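Local structure of hydrolase, alpha/beta hydrolase FOLD family (Staphylococcus aureus, 2XMZ) at residues L26-T31 against Q174-Q179; T31-H35 against H248-S252; P209-L213 against M258-F262; Y217-F221 against T243-I247. The protein catalyses formation of 2-succinyl-6-hydroxy-2,4-cyclohexadiene-1-carboxylate, a lyase step of menaquinone biosynthesis, on an alpha/beta hydrolase fold. All coordinates share one frame; numbering follows the deposited sequence. Where two conformers were deposited one is given.

Interactions 1 and 2 share Thr31 and hold one loop, that after strand 17-22, from two directions: the end of helix 166-177 meets the loop's Asp28-Arg30 pair with amide and hydroxyl groups, with waters between other groups of the two segments, whereas helix 247-250 meets it through His248, beside Tyr32 and His35 of the loop. Interaction 4 lies next to interaction 2, joined by Glu250 OE1 and Gly244 N, and contains the Asp-His pair of the probable catalytic triad. Interaction 3, about 25 Å from interaction 1 between centres, is strand-helix packing of apolar side chains with no hydrogen bond across it. Interactions 1, 3 and 4 are buried; interaction 2 is only partly so.

Interaction 1 of 4, residues L26-T31 against Q174-Q179; sequences LSDSRT and QQRLSQ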
loop_
_atom_site.group_PDB
_atom_site.type_symbol
_atom_site.label_atom_id
_atom_site.label_comp_id
_atom_site.label_asym_id
_atom_site.label_seq_id
_atom_site.Cartn_x
_atom_site.Cartn_y
_atom_site.Cartn_z
ATOM N N LEU A 26 0.874 7.700 6.092
ATOM C CA LEU A 26 1.461 8.042 7.397
ATOM C C LEU A 26 2.500 7.014 7.825
ATOM O O LEU A 26 2.652 6.702 9.012
ATOM C CB LEU A 26 0.386 8.141 8.488
ATOM C CG LEU A 26 -0.115 9.427 9.154
ATOM C CD1 LEU A 26 -0.792 9.068 10.483
ATOM C CD2 LEU A 26 0.944 10.480 9.390
ATOM N N SER A 27 3.215 6.475 6.854
ATOM C CA SER A 27 4.143 5.393 7.109
ATOM C C SER A 27 5.115 5.456 5.970
ATOM O O SER A 27 5.089 6.410 5.197
ATOM C CB SER A 27 3.396 4.051 7.121
ATOM O OG SER A 27 4.288 2.949 7.227
ATOM N N ASP A 28 6.008 4.477 5.879
ATOM C CA ASP A 28 6.904 4.416 4.755
ATOM C C ASP A 28 7.424 2.992 4.651
ATOM O O ASP A 28 6.924 2.068 5.329
ATOM C CB ASP A 28 8.042 5.474 4.851
ATOM C CG ASP A 28 8.808 5.418 6.154
ATOM O OD1 ASP A 28 8.891 6.456 6.855
ATOM O OD2 ASP A 28 9.361 4.360 6.497
ATOM N N SER A 29 8.461 2.837 3.842
ATOM C CA SER A 29 9.029 1.526 3.557
ATOM C C SER A 29 9.545 0.788 4.785
ATOM O O SER A 29 9.682 -0.436 4.746
ATOM C CB SER A 29 10.137 1.665 2.543
ATOM O OG SER A 29 9.558 2.003 1.287
ATOM N N ARG A 30 9.846 1.521 5.859
ATOM C CA ARG A 30 10.307 0.877 7.072
ATOM C C ARG A 30 9.312 -0.144 7.628
ATOM O O ARG A 30 9.726 -1.022 8.371
ATOM C CB ARG A 30 10.639 1.889 8.171
ATOM C CG ARG A 30 11.962 2.616 7.987
ATOM C CD ARG A 30 12.059 3.726 9.011
ATOM N NE ARG A 30 10.972 4.689 8.859
ATOM C CZ ARG A 30 10.711 5.675 9.708
ATOM N NH1 ARG A 30 11.449 5.825 10.801
ATOM N NH2 ARG A 30 9.687 6.489 9.465
ATOM N N THR A 31 8.023 -0.004 7.312
ATOM C CA THR A 31 6.996 -0.967 7.721
ATOM C C THR A 31 7.300 -2.398 7.242
ATOM O O THR A 31 6.805 -3.365 7.831
ATOM C CB THR A 31 5.570 -0.539 7.260
ATOM O OG1 THR A 31 4.591 -1.377 7.878
ATOM C CG2 THR A 31 5.414 -0.632 5.731
ATOM N N GLN A 174 6.165 5.818 16.031
ATOM C CA GLN A 174 7.377 6.505 15.622
ATOM C C GLN A 174 7.390 6.762 14.122
ATOM O O GLN A 174 7.764 7.861 13.684
ATOM C CB GLN A 174 8.622 5.707 16.072
ATOM C CG GLN A 174 9.955 6.167 15.486
ATOM C CD GLN A 174 10.181 5.702 14.057
ATOM O OE1 GLN A 174 10.698 6.452 13.224
ATOM N NE2 GLN A 174 9.775 4.465 13.759
ATOM N N GLN A 175 6.986 5.751 13.346
ATOM C CA GLN A 175 6.935 5.842 11.896
ATOM C C GLN A 175 5.962 6.937 11.460
ATOM O O GLN A 175 6.243 7.690 10.519
ATOM C CB GLN A 175 6.548 4.501 11.280
ATOM C CG GLN A 175 7.719 3.517 11.063
ATOM C CD GLN A 175 7.273 2.072 10.851
ATOM O OE1 GLN A 175 6.099 1.798 10.570
ATOM N NE2 GLN A 175 8.215 1.140 10.984
ATOM N N ARG A 176 4.831 7.030 12.156
ATOM C CA ARG A 176 3.840 8.077 11.888
ATOM C C ARG A 176 4.368 9.485 12.283
ATOM O O ARG A 176 4.249 10.451 11.514
ATOM C CB ARG A 176 2.528 7.760 12.630
ATOM C CG ARG A 176 1.851 6.423 12.190
ATOM C CD ARG A 176 0.582 6.190 12.993
ATOM N NE ARG A 176 -0.260 5.119 12.455
ATOM C CZ ARG A 176 -1.156 4.439 13.165
ATOM N NH1 ARG A 176 -1.339 4.698 14.459
ATOM N NH2 ARG A 176 -1.879 3.494 12.572
ATOM N N LEU A 177 4.959 9.583 13.477
ATOM C CA LEU A 177 5.450 10.861 14.025
ATOM C C LEU A 177 6.600 11.434 13.210
ATOM O O LEU A 177 6.855 12.651 13.224
ATOM C CB LEU A 177 5.871 10.698 15.491
ATOM C CG LEU A 177 4.753 10.405 16.517
ATOM C CD1 LEU A 177 5.324 10.199 17.930
ATOM C CD2 LEU A 177 3.711 11.499 16.519
ATOM N N SER A 178 7.305 10.563 12.494
ATOM C CA SER A 178 8.442 11.018 11.710
ATOM C C SER A 178 8.002 11.552 10.351
ATOM O O SER A 178 8.799 12.151 9.639
ATOM C CB SER A 178 9.444 9.899 11.513
ATOM O OG SER A 178 8.901 8.969 10.607
ATOM N N GLN A 179 6.736 11.359 9.991
ATOM C CA GLN A 179 6.258 11.888 8.718
ATOM C C GLN A 179 6.123 13.392 8.816
ATOM O O GLN A 179 5.848 13.924 9.879
ATOM C CB GLN A 179 4.922 11.248 8.305
ATOM C CG GLN A 179 4.966 9.726 8.152
ATOM C CD GLN A 179 6.137 9.244 7.291
ATOM O OE1 GLN A 179 6.412 9.809 6.229
ATOM N NE2 GLN A 179 6.821 8.184 7.749
HETATM O O HOH W 1 0.994 4.161 9.883
HETATM O O HOH W 2 3.482 2.399 10.101
HETATM O O HOH W 3 4.646 -0.733 10.506
#
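Leu26 and Arg176 bring their backbones to 5.1 Å, CA to CA, where the loop after strand 17-22 of the alpha/beta hydrolase core meets helix 166-177, part of the helical insertion between strands 110-114 and 210-215. The side chains of Asp28 and Arg30 are locked together by a salt bridge within the loop. Arg30 holds the carboxylate side-on, NE to Asp28 OD2 at 2.9 Å and almost straight (176°), NH2 to OD1, each on a syn lone pair. Asp28 OD2 also accepts from Arg30 N on its anti lone pair, closing an Asx turn. Across the contact, Gln179 NE2 approaches Asp28 OD1 from above the carboxylate plane at 2.8 Å; the same nitrogen reaches Gln175 O, while Gly54 N holds Gln179 OE1. Ser178 OG receives Arg30 NH2 at 2.8 Å, near the guanidinium plane. Gln175, extended beyond CG, runs past Arg30 in the opposite direction and lays its CG over the centre of one guanidinium face. Its OE1 takes protons from two waters, one shared with Ser27 OG, the other with Thr31 OG1, which also bonds His248 NE2. Arg176 CG packs 3.3 Å from Leu26 O, and a third water links that oxygen to Arg176 NE, 3.0 Å from the water.

Interaction 2 of 4, residues T31-H35 against H248-S252; sequences TYHNH and HVEDS
The His248 ring has Tyr32 CE1 over the centre of one face, 3.7 Å above its plane, and Thr31 OG1 at its edge. The two aromatic rings are inclined at 40° with centroids 4.8 Å apart. Tyr32 in turn carries the methyl CG2 of Thr31 over the centre of one of its own faces, so the threonine touches both rings. His35 completes the aromatic cluster, its ring turned 75° from that of His248; His248 O lies at its edge and Asn34 OD1 toward the rim of one face. The short polar link joins Thr31 OG1 and His248 NE2 at 2.7 Å, and either may be the donor. It depends on Thr31 holding its hydroxyl anti to the backbone N (chi1 -170°), beside the carbonyl carbon. The other imidazole nitrogen, His248 ND1, bonds Glu114 OE1, so the ring is gripped at both nitrogens and its rotation is fixed. His35 NE2 gives a weak, bent bond to His248 O at 2.8 Å; the stronger polar partner of His35 is Asp256 OD1, bonded to ND1. Ser252 CB packs obliquely 3.5 Å from His35 CE1. Tyr32 OH, still beside His248 CE1, bonds Leu22 O at the end of strand 17-22. The cluster thus clamps the loop after strand 17-22 to the short helix 247-250, which begins two residues beyond His245, and forms a probable second shell beside the active site of an alpha/beta hydrolase fold.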
loop_
_atom_site.group_PDB
_atom_site.type_symbol
_atom_site.label_atom_id
_atom_site.label_comp_id
_atom_site.label_asym_id
_atom_site.label_seq_id
_atom_site.Cartn_x
_atom_site.Cartn_y
_atom_site.Cartn_z
ATOM N N THR A 31 8.023 -0.004 7.312
ATOM C CA THR A 31 6.996 -0.967 7.721
ATOM C C THR A 31 7.300 -2.398 7.242
ATOM O O THR A 31 6.805 -3.365 7.831
ATOM C CB THR A 31 5.570 -0.539 7.260
ATOM O OG1 THR A 31 4.591 -1.377 7.878
ATOM C CG2 THR A 31 5.414 -0.632 5.731
ATOM N N TYR A 32 8.115 -2.533 6.190
ATOM C CA TYR A 32 8.440 -3.872 5.642
ATOM C C TYR A 32 9.768 -4.410 6.146
ATOM O O TYR A 32 10.195 -5.510 5.771
ATOM C CB TYR A 32 8.405 -3.828 4.123
ATOM C CG TYR A 32 7.043 -3.426 3.622
ATOM C CD1 TYR A 32 5.917 -4.178 3.953
ATOM C CD2 TYR A 32 6.874 -2.283 2.862
ATOM C CE1 TYR A 32 4.658 -3.804 3.534
ATOM C CE2 TYR A 32 5.617 -1.891 2.426
ATOM C CZ TYR A 32 4.516 -2.656 2.759
ATOM O OH TYR A 32 3.272 -2.284 2.329
ATOM N N HIS A 33 10.391 -3.635 7.039
ATOM C CA HIS A 33 11.726 -3.919 7.595
ATOM C C HIS A 33 11.974 -5.373 7.978
ATOM O O HIS A 33 12.940 -5.990 7.523
ATOM C CB HIS A 33 12.010 -3.001 8.811
ATOM C CG HIS A 33 11.117 -3.248 10.002
ATOM N ND1 HIS A 33 9.749 -3.066 9.967
ATOM C CD2 HIS A 33 11.405 -3.663 11.261
ATOM C CE1 HIS A 33 9.235 -3.348 11.151
ATOM N NE2 HIS A 33 10.219 -3.717 11.953
ATOM N N ASN A 34 11.108 -5.910 8.824
ATOM C CA ASN A 34 11.280 -7.266 9.353
ATOM C C ASN A 34 10.849 -8.348 8.365
ATOM O O ASN A 34 10.906 -9.530 8.688
ATOM C CB ASN A 34 10.507 -7.426 10.672
ATOM C CG ASN A 34 9.001 -7.252 10.489
ATOM O OD1 ASN A 34 8.205 -8.079 10.952
ATOM N ND2 ASN A 34 8.606 -6.187 9.787
ATOM N N HIS A 35 10.422 -7.934 7.170
ATOM C CA HIS A 35 9.922 -8.852 6.140
ATOM C C HIS A 35 10.938 -9.099 5.038
ATOM O O HIS A 35 10.949 -10.167 4.424
ATOM C CB HIS A 35 8.652 -8.300 5.489
ATOM C CG HIS A 35 7.490 -8.183 6.420
ATOM N ND1 HIS A 35 6.639 -9.235 6.681
ATOM C CD2 HIS A 35 7.027 -7.137 7.142
ATOM C CE1 HIS A 35 5.703 -8.845 7.531
ATOM N NE2 HIS A 35 5.920 -7.577 7.832
ATOM N N HIS A 248 0.262 -7.201 7.876
ATOM C CA HIS A 248 1.718 -7.475 7.825
ATOM C C HIS A 248 2.433 -7.133 9.124
ATOM O O HIS A 248 3.581 -7.539 9.352
ATOM C CB HIS A 248 2.389 -6.839 6.583
ATOM C CG HIS A 248 2.457 -5.341 6.586
ATOM N ND1 HIS A 248 1.594 -4.556 5.860
ATOM C CD2 HIS A 248 3.336 -4.490 7.170
ATOM C CE1 HIS A 248 1.898 -3.281 6.039
ATOM N NE2 HIS A 248 2.967 -3.217 6.816
ATOM N N VAL A 249 1.756 -6.385 9.985
ATOM C CA VAL A 249 2.314 -6.060 11.306
ATOM C C VAL A 249 1.719 -6.921 12.435
ATOM O O VAL A 249 2.395 -7.202 13.424
ATOM C CB VAL A 249 2.111 -4.566 11.623
ATOM C CG1 VAL A 249 2.400 -4.279 13.065
ATOM C CG2 VAL A 249 3.030 -3.729 10.767
ATOM N N GLU A 250 0.453 -7.311 12.293
ATOM C CA GLU A 250 -0.268 -7.964 13.387
ATOM C C GLU A 250 -0.011 -9.464 13.393
ATOM O O GLU A 250 0.064 -10.077 14.462
ATOM C CB GLU A 250 -1.774 -7.675 13.309
ATOM C CG GLU A 250 -2.112 -6.200 13.430
ATOM C CD GLU A 250 -3.578 -5.942 13.749
ATOM O OE1 GLU A 250 -4.373 -6.907 13.829
ATOM O OE2 GLU A 250 -3.929 -4.748 13.909
ATOM N N ASP A 251 0.112 -10.042 12.192
ATOM C CA ASP A 251 0.562 -11.418 12.020
ATOM C C ASP A 251 1.554 -11.497 10.859
ATOM O O ASP A 251 1.194 -11.926 9.742
ATOM C CB ASP A 251 -0.614 -12.345 11.757
ATOM C CG ASP A 251 -0.266 -13.804 12.011
ATOM O OD1 ASP A 251 0.947 -14.130 12.089
ATOM O OD2 ASP A 251 -1.211 -14.617 12.142
ATOM N N SER A 252 2.787 -11.077 11.134
ATOM C CA SER A 252 3.849 -10.997 10.126
ATOM C C SER A 252 4.176 -12.350 9.504
ATOM O O SER A 252 4.424 -12.438 8.308
ATOM C CB SER A 252 5.127 -10.343 10.691
ATOM O OG SER A 252 4.891 -9.035 11.178
#

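Interaction 3 of 4, residues P209-L213 against M258-F262; sequences PTLIL and MILGF
Strand 210-215 of the central sheet is covered on one face by the C-terminal helix 252-266, the layered packing on which the alpha/beta hydrolase fold is built. The short segments 210-213 and 258-262 run nearly antiparallel, at 164°, with their axes 10.0 Å apart at closest approach. Leu211 and Phe262 carry most of the contact: Leu211 CB sits over the centre of the phenyl face, 3.7 Å from the centroid of the Phe262 ring, a CH-pi contact almost on the ring normal. Phe262 holds CG anti to its own backbone nitrogen (chi1 171°), which sends the ring aslant to the strand, its CZ end toward Pro209. The far end of the ring therefore meets backbone, with Phe262 CZ 3.5 Å from Pro209 O, the oxygen lying near the ring plane at its edge. Pro209 CB also touches CZ, at 4.0 Å. Further along the strand, Leu211 CD2 drops between Phe262 CB and Met258 O, 3.8 Å from each, and also meets Ile259 CD1. That same Ile259 CD1 reaches Leu213 CD1 at 3.9 Å, the two side chains meeting at a slant, so one isoleucine tip bridges two leucines of the strand. Met258 offers its CB to Leu213 CD2 while its thioether end leads away from the strand. No hydrogen bond joins the segments. Ile212 turns instead to helix 219-231, packing on Ala225 and Met228, so successive strand residues serve different helices, the alternation typical of a strand inside a three-layer alpha/beta/alpha sandwich.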
loop_
_atom_site.group_PDB
_atom_site.type_symbol
_atom_site.label_atom_id
_atom_site.label_comp_id
_atom_site.label_asym_id
_atom_site.label_seq_id
_atom_site.Cartn_x
_atom_site.Cartn_y
_atom_site.Cartn_z
ATOM N N PRO A 209 -2.013 -12.825 -12.218
ATOM C CA PRO A 209 -2.393 -13.444 -10.957
ATOM C C PRO A 209 -2.380 -12.411 -9.829
ATOM O O PRO A 209 -1.419 -11.654 -9.700
ATOM C CB PRO A 209 -1.315 -14.504 -10.748
ATOM C CG PRO A 209 -0.901 -14.885 -12.191
ATOM C CD PRO A 209 -1.001 -13.603 -12.961
ATOM N N THR A 210 -3.443 -12.388 -9.029
ATOM C CA THR A 210 -3.614 -11.374 -7.974
ATOM C C THR A 210 -3.939 -12.060 -6.651
ATOM O O THR A 210 -4.842 -12.922 -6.588
ATOM C CB THR A 210 -4.716 -10.362 -8.354
ATOM O OG1 THR A 210 -4.331 -9.683 -9.555
ATOM C CG2 THR A 210 -4.932 -9.305 -7.262
ATOM N N LEU A 211 -3.175 -11.727 -5.610
ATOM C CA LEU A 211 -3.489 -12.191 -4.264
ATOM C C LEU A 211 -4.101 -11.021 -3.509
ATOM O O LEU A 211 -3.535 -9.959 -3.475
ATOM C CB LEU A 211 -2.234 -12.657 -3.522
ATOM C CG LEU A 211 -2.407 -13.093 -2.055
ATOM C CD1 LEU A 211 -3.265 -14.395 -1.916
ATOM C CD2 LEU A 211 -1.046 -13.266 -1.393
ATOM N N ILE A 212 -5.270 -11.234 -2.918
ATOM C CA ILE A 212 -5.926 -10.206 -2.108
ATOM C C ILE A 212 -5.996 -10.650 -0.651
ATOM O O ILE A 212 -6.439 -11.768 -0.350
ATOM C CB ILE A 212 -7.332 -9.872 -2.661
ATOM C CG1 ILE A 212 -7.216 -9.332 -4.095
ATOM C CG2 ILE A 212 -8.058 -8.902 -1.732
ATOM C CD1 ILE A 212 -8.465 -9.534 -4.974
ATOM N N LEU A 213 -5.531 -9.782 0.245
ATOM C CA LEU A 213 -5.497 -10.080 1.670
ATOM C C LEU A 213 -6.333 -9.041 2.397
ATOM O O LEU A 213 -6.255 -7.845 2.100
ATOM C CB LEU A 213 -4.059 -10.069 2.199
ATOM C CG LEU A 213 -3.032 -10.941 1.464
ATOM C CD1 LEU A 213 -1.638 -10.731 2.007
ATOM C CD2 LEU A 213 -3.392 -12.413 1.531
ATOM N N MET A 258 1.720 -16.456 3.413
ATOM C CA MET A 258 0.765 -16.249 2.321
ATOM C C MET A 258 1.436 -15.697 1.068
ATOM O O MET A 258 1.129 -16.131 -0.039
ATOM C CB MET A 258 -0.408 -15.348 2.726
ATOM C CG MET A 258 -1.414 -15.931 3.736
ATOM S SD MET A 258 -2.197 -17.509 3.312
ATOM C CE MET A 258 -1.013 -18.696 3.978
ATOM N N ILE A 259 2.369 -14.767 1.236
ATOM C CA ILE A 259 3.023 -14.137 0.082
ATOM C C ILE A 259 3.932 -15.149 -0.621
ATOM O O ILE A 259 3.851 -15.327 -1.840
ATOM C CB ILE A 259 3.854 -12.913 0.489
ATOM C CG1 ILE A 259 3.019 -11.925 1.317
ATOM C CG2 ILE A 259 4.451 -12.222 -0.749
ATOM C CD1 ILE A 259 1.934 -11.226 0.562
ATOM N N LEU A 260 4.783 -15.804 0.166
ATOM C CA LEU A 260 5.730 -16.786 -0.344
ATOM C C LEU A 260 5.021 -17.912 -1.094
ATOM O O LEU A 260 5.484 -18.329 -2.146
ATOM C CB LEU A 260 6.587 -17.350 0.788
ATOM C CG LEU A 260 7.630 -16.426 1.430
ATOM C CD1 LEU A 260 8.150 -17.045 2.743
ATOM C CD2 LEU A 260 8.799 -16.147 0.498
ATOM N N GLY A 261 3.884 -18.366 -0.563
ATOM C CA GLY A 261 3.112 -19.453 -1.161
ATOM C C GLY A 261 2.473 -19.049 -2.483
ATOM O O GLY A 261 2.438 -19.846 -3.433
ATOM N N PHE A 262 1.955 -17.822 -2.535
ATOM C CA PHE A 262 1.433 -17.231 -3.773
ATOM C C PHE A 262 2.569 -17.121 -4.780
ATOM O O PHE A 262 2.486 -17.680 -5.879
ATOM C CB PHE A 262 0.838 -15.839 -3.491
ATOM C CG PHE A 262 0.469 -15.037 -4.737
ATOM C CD1 PHE A 262 -0.646 -15.378 -5.511
ATOM C CD2 PHE A 262 1.229 -13.929 -5.114
ATOM C CE1 PHE A 262 -0.999 -14.605 -6.655
ATOM C CE2 PHE A 262 0.898 -13.155 -6.253
ATOM C CZ PHE A 262 -0.233 -13.492 -7.016
#

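Interaction 4 of 4, residues Y217-F221 against T243-I247; sequences YDEKF and TGHTI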
loop_
_atom_site.group_PDB
_atom_site.type_symbol
_atom_site.label_atom_id
_atom_site.label_comp_id
_atom_site.label_asym_id
_atom_site.label_seq_id
_atom_site.Cartn_x
_atom_site.Cartn_y
_atom_site.Cartn_z
ATOM N N TYR A 217 -10.873 -9.054 11.351
ATOM C CA TYR A 217 -11.460 -8.007 12.202
ATOM C C TYR A 217 -11.810 -6.751 11.408
ATOM O O TYR A 217 -12.532 -5.896 11.891
ATOM C CB TYR A 217 -10.522 -7.608 13.346
ATOM C CG TYR A 217 -10.226 -8.717 14.323
ATOM C CD1 TYR A 217 -11.093 -9.792 14.479
ATOM C CD2 TYR A 217 -9.075 -8.679 15.104
ATOM C CE1 TYR A 217 -10.807 -10.814 15.369
ATOM C CE2 TYR A 217 -8.793 -9.686 16.006
ATOM C CZ TYR A 217 -9.653 -10.749 16.133
ATOM O OH TYR A 217 -9.349 -11.745 17.032
ATOM N N ASP A 218 -11.285 -6.637 10.198
ATOM C CA ASP A 218 -11.431 -5.419 9.434
ATOM C C ASP A 218 -12.593 -5.612 8.425
ATOM O O ASP A 218 -12.405 -5.749 7.210
ATOM C CB ASP A 218 -10.063 -5.075 8.811
ATOM C CG ASP A 218 -10.068 -3.800 8.017
ATOM O OD1 ASP A 218 -11.031 -3.009 8.117
ATOM O OD2 ASP A 218 -9.105 -3.624 7.231
ATOM N N GLU A 219 -13.807 -5.596 8.962
ATOM C CA GLU A 219 -15.027 -5.892 8.201
ATOM C C GLU A 219 -15.130 -5.126 6.880
ATOM O O GLU A 219 -15.415 -5.713 5.845
ATOM C CB GLU A 219 -16.272 -5.641 9.066
ATOM C CG GLU A 219 -16.451 -4.178 9.579
ATOM C CD GLU A 219 -15.214 -3.562 10.266
ATOM O OE1 GLU A 219 -14.843 -3.983 11.385
ATOM O OE2 GLU A 219 -14.623 -2.633 9.688
ATOM N N LYS A 220 -14.871 -3.822 6.924
ATOM C CA LYS A 220 -15.031 -2.979 5.756
ATOM C C LYS A 220 -14.116 -3.446 4.643
ATOM O O LYS A 220 -14.537 -3.554 3.498
ATOM C CB LYS A 220 -14.754 -1.510 6.097
ATOM C CG LYS A 220 -14.701 -0.571 4.883
ATOM C CD LYS A 220 -14.285 0.854 5.306
ATOM C CE LYS A 220 -13.917 1.704 4.100
ATOM N NZ LYS A 220 -13.198 2.946 4.529
ATOM N N PHE A 221 -12.857 -3.707 4.970
ATOM C CA PHE A 221 -11.933 -4.113 3.925
ATOM C C PHE A 221 -12.084 -5.594 3.520
ATOM O O PHE A 221 -11.769 -5.957 2.383
ATOM C CB PHE A 221 -10.506 -3.646 4.236
ATOM C CG PHE A 221 -10.334 -2.156 4.064
ATOM C CD1 PHE A 221 -10.655 -1.275 5.107
ATOM C CD2 PHE A 221 -9.917 -1.626 2.843
ATOM C CE1 PHE A 221 -10.529 0.095 4.945
ATOM C CE2 PHE A 221 -9.776 -0.260 2.670
ATOM C CZ PHE A 221 -10.087 0.614 3.734
ATOM N N THR A 243 -6.759 -10.649 12.723
ATOM C CA THR A 243 -6.023 -9.420 12.424
ATOM C C THR A 243 -6.946 -8.327 11.917
ATOM O O THR A 243 -7.994 -8.610 11.357
ATOM C CB THR A 243 -4.887 -9.611 11.364
ATOM O OG1 THR A 243 -5.429 -10.194 10.174
ATOM C CG2 THR A 243 -3.772 -10.487 11.906
ATOM N N GLY A 244 -6.523 -7.079 12.102
ATOM C CA GLY A 244 -7.217 -5.937 11.528
ATOM C C GLY A 244 -6.607 -5.478 10.221
ATOM O O GLY A 244 -6.223 -6.291 9.359
ATOM N N HIS A 245 -6.508 -4.171 10.076
ATOM C CA HIS A 245 -6.162 -3.570 8.798
ATOM C C HIS A 245 -4.714 -3.861 8.382
ATOM O O HIS A 245 -4.456 -4.276 7.245
ATOM C CB HIS A 245 -6.398 -2.066 8.872
ATOM C CG HIS A 245 -6.460 -1.404 7.538
ATOM N ND1 HIS A 245 -7.489 -1.625 6.645
ATOM C CD2 HIS A 245 -5.644 -0.493 6.957
ATOM C CE1 HIS A 245 -7.288 -0.895 5.561
ATOM N NE2 HIS A 245 -6.189 -0.184 5.731
ATOM N N THR A 246 -3.779 -3.647 9.305
ATOM C CA THR A 246 -2.346 -3.801 8.992
ATOM C C THR A 246 -1.897 -5.224 9.336
ATOM O O THR A 246 -1.168 -5.455 10.313
ATOM C CB THR A 246 -1.477 -2.771 9.716
ATOM O OG1 THR A 246 -2.147 -1.506 9.759
ATOM C CG2 THR A 246 -0.132 -2.605 9.019
ATOM N N ILE A 247 -2.332 -6.159 8.505
ATOM C CA ILE A 247 -2.027 -7.574 8.674
ATOM C C ILE A 247 -0.518 -7.826 8.758
ATOM O O ILE A 247 -0.068 -8.563 9.634
ATOM C CB ILE A 247 -2.551 -8.426 7.509
ATOM C CG1 ILE A 247 -4.010 -8.102 7.168
ATOM C CG2 ILE A 247 -2.383 -9.928 7.845
ATOM C CD1 ILE A 247 -4.431 -8.640 5.789
#
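His245 ND1 donates to Asp218 OD2 at 2.6 Å with an angle of 159° at the hydrogen. The carboxylate oxygen lies close to the imidazole plane, yet it is met on its syn side by a donor tilted out of the carboxylate plane. Asp218 points its carboxylate at the ring because CG stands anti to its backbone N (chi1 -178°). Phe221, in the first turn of helix 219-231, flanks this pair: His245 CE1 is 3.3 Å above the phenyl plane, over its centre, and the two rings form a T-shaped pair with planes 66° apart, the imidazole giving the edge. The nearest atoms are close, His245 CE1 being 3.4 Å from Phe221 CD1. Asp218 OD1 lies at the edge of the phenyl ring. The ND1 bond and the phenyl face against CE1 together limit how the imidazole can turn. The other imidazole nitrogen, His245 NE2, is hydrogen-bonded to Ser91 OG on the probable nucleophile elbow, consistent with the Ser-His-Asp triad of the alpha/beta hydrolase fold, whose acid and histidine sit on loops beyond strands 210-215 and 235-240. The two loops are also joined by their backbones. Tyr217 N donates to Thr243 O at 2.9 Å, and the CA atoms of Asp218 and Gly244 are 4.7 Å apart. Around this bond the Tyr217 side chain lies against Thr243 and Gly244: its CB is 4.1 Å from Gly244 CA, and Thr243 N lies above one face of the phenol ring, toward the rim. Gly244 N is bonded to Glu250 OE1, and His245 O accepts from Ser115 OG.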